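PDB 3DV8: transcriptional regulator, Crp/Fnr family from Eubacterium rectale ATCC 33656, which probably regulates transcription as a dimeric Crp/Fnr-family factor, joining a cyclic nucleotide-binding-type sensor domain to a helix-turn-helix DNA-binding domain. Local coordinates for residues M77-A82 and E127-R132. Sequence-based numbering, arbitrary orientation.
Sequences MCLLSA and ELMATR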
loop_
_atom_site.group_PDB
_atom_site.type_symbol
_atom_site.label_atom_id
_atom_site.label_comp_id
_atom_site.label_asym_id
_atom_site.label_seq_id
_atom_site.Cartn_x
_atom_site.Cartn_y
_atom_site.Cartn_z
HETATM N N MSE A 77 -2.602 -1.173 17.300
HETATM C CA MSE A 77 -3.165 0.169 17.223
HETATM C C MSE A 77 -3.682 0.445 15.839
HETATM O O MSE A 77 -3.034 0.123 14.859
HETATM C CB MSE A 77 -2.162 1.243 17.604
HETATM C CG MSE A 77 -2.462 1.920 18.917
HETATM SE SE MSE A 77 -0.844 2.739 19.515
HETATM C CE MSE A 77 0.068 1.003 20.129
ATOM N N CYS A 78 -4.852 1.068 15.785
ATOM C CA CYS A 78 -5.475 1.458 14.540
ATOM C C CYS A 78 -5.147 2.929 14.321
ATOM O O CYS A 78 -5.460 3.756 15.175
ATOM C CB CYS A 78 -6.980 1.260 14.630
ATOM S SG CYS A 78 -7.810 1.633 13.111
ATOM N N LEU A 79 -4.490 3.238 13.204
ATOM C CA LEU A 79 -4.168 4.617 12.822
ATOM C C LEU A 79 -5.199 5.192 11.856
ATOM O O LEU A 79 -5.608 6.348 12.017
ATOM C CB LEU A 79 -2.775 4.700 12.176
ATOM C CG LEU A 79 -2.253 6.066 11.689
ATOM C CD1 LEU A 79 -2.397 7.157 12.746
ATOM C CD2 LEU A 79 -0.800 5.957 11.261
ATOM N N LEU A 80 -5.626 4.376 10.877
ATOM C CA LEU A 80 -6.530 4.812 9.782
ATOM C C LEU A 80 -7.970 5.164 10.178
ATOM O O LEU A 80 -8.717 5.724 9.364
ATOM C CB LEU A 80 -6.494 3.819 8.605
ATOM C CG LEU A 80 -5.102 3.518 8.018
ATOM C CD1 LEU A 80 -5.218 2.512 6.874
ATOM C CD2 LEU A 80 -4.363 4.779 7.556
ATOM N N SER A 81 -8.346 4.838 11.420
ATOM C CA SER A 81 -9.609 5.290 12.027
ATOM C C SER A 81 -9.557 6.811 12.356
ATOM O O SER A 81 -10.608 7.417 12.623
ATOM C CB SER A 81 -9.934 4.462 13.274
ATOM O OG SER A 81 -8.789 4.355 14.087
ATOM N N ALA A 82 -8.344 7.390 12.376
ATOM C CA ALA A 82 -8.107 8.824 12.527
ATOM C C ALA A 82 -7.446 9.406 11.246
ATOM O O ALA A 82 -6.707 10.377 11.348
ATOM C CB ALA A 82 -7.227 9.081 13.763
ATOM N N GLU A 127 6.216 4.863 12.118
ATOM C CA GLU A 127 6.438 3.421 12.311
ATOM C C GLU A 127 5.123 2.631 12.266
ATOM O O GLU A 127 5.092 1.510 11.761
ATOM C CB GLU A 127 7.224 3.124 13.606
ATOM C CG GLU A 127 8.650 3.759 13.700
ATOM C CD GLU A 127 9.608 3.451 12.522
ATOM O OE1 GLU A 127 9.468 2.390 11.870
ATOM O OE2 GLU A 127 10.531 4.278 12.270
ATOM N N LEU A 128 4.042 3.244 12.749
ATOM C CA LEU A 128 2.711 2.645 12.719
ATOM C C LEU A 128 2.222 2.602 11.257
ATOM O O LEU A 128 1.745 1.558 10.810
ATOM C CB LEU A 128 1.758 3.423 13.635
ATOM C CG LEU A 128 0.465 2.756 14.077
ATOM C CD1 LEU A 128 0.741 1.444 14.829
ATOM C CD2 LEU A 128 -0.310 3.737 14.951
HETATM N N MSE A 129 2.362 3.720 10.528
HETATM C CA MSE A 129 2.047 3.765 9.073
HETATM C C MSE A 129 2.870 2.788 8.240
HETATM O O MSE A 129 2.316 2.121 7.378
HETATM C CB MSE A 129 2.234 5.159 8.437
HETATM C CG MSE A 129 0.962 5.866 8.022
HETATM SE SE MSE A 129 1.378 7.196 6.676
HETATM C CE MSE A 129 2.613 8.185 7.634
ATOM N N ALA A 130 4.186 2.767 8.467
ATOM C CA ALA A 130 5.111 1.864 7.774
ATOM C C ALA A 130 4.705 0.391 7.927
ATOM O O ALA A 130 4.753 -0.355 6.956
ATOM C CB ALA A 130 6.549 2.089 8.257
ATOM N N THR A 131 4.284 -0.001 9.136
ATOM C CA THR A 131 3.781 -1.361 9.421
ATOM C C THR A 131 2.562 -1.703 8.554
ATOM O O THR A 131 2.521 -2.764 7.930
ATOM C CB THR A 131 3.360 -1.522 10.911
ATOM O OG1 THR A 131 4.451 -1.150 11.754
ATOM C CG2 THR A 131 2.946 -2.953 11.230
ATOM N N ARG A 132 1.599 -0.780 8.506
ATOM C CA ARG A 132 0.358 -0.950 7.729
ATOM C C ARG A 132 0.665 -0.872 6.215
ATOM O O ARG A 132 0.074 -1.620 5.431
ATOM C CB ARG A 132 -0.715 0.068 8.160
ATOM C CG ARG A 132 -1.033 0.082 9.691
ATOM C CD ARG A 132 -1.804 -1.113 10.228
ATOM N NE ARG A 132 -1.700 -1.216 11.703
ATOM C CZ ARG A 132 -0.927 -2.072 12.389
ATOM N NH1 ARG A 132 -0.168 -2.994 11.789
ATOM N NH2 ARG A 132 -0.920 -2.045 13.721
#
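Leu79 of the segment 77-82 faces Leu128 of the helical segment 127-132, their CA atoms 7.2 Å apart, the nearest CA pair of the two segments. The chain leaves the short edge strand 77-78, passes Leu79 and turns into a 3-10 segment at Leu80-Ser81, closed by the backbone bond from Ala82 N to Leu79 O. Leu128 projects its two methyls at the strand end. Its CD2 lies 3.8 Å from Leu79 CB, while CD1 sits against Met77, 4.0 Å from CB of that selenomethionine, whose selenium end leads away from the segment 127-132; the side chain also touches Phe8, Pro9 and Tyr124. Leu79 has CG anti to its backbone N (chi1 179°), and its CD2 reaches past Leu128 to CG of selenomethionine Met129 at 3.7 Å, the two side chains crossing obliquely. The polar link is made one helical turn after Leu128: Arg132 NH2 donates to Met77 O at 3.2 Å, nearly straight (N-H...O 167°), with the oxygen at the guanidinium edge and practically in its plane. The Arg132 chain bends at chi2 (-72°), which turns CD out of an extended course. Tyr70 and Leu72 of strand 66-72 also pack on this side chain, and weak, long ion pairs to Asp76 and Asp135 may help to orient its charge. Within the helix, Thr131 N and OG1 both donate to Glu127 O; Glu127, Met129, Ala130 and Thr131 also touch the second subunit, so Met129 serves both contacts. This buried packing of a beta-roll edge strand and its following turn against the long helix 119-145 is characteristic of Crp/Fnr regulators, in which that helix runs along the sensor domain, contributes to the dimer interface and leads toward the DNA-binding domain.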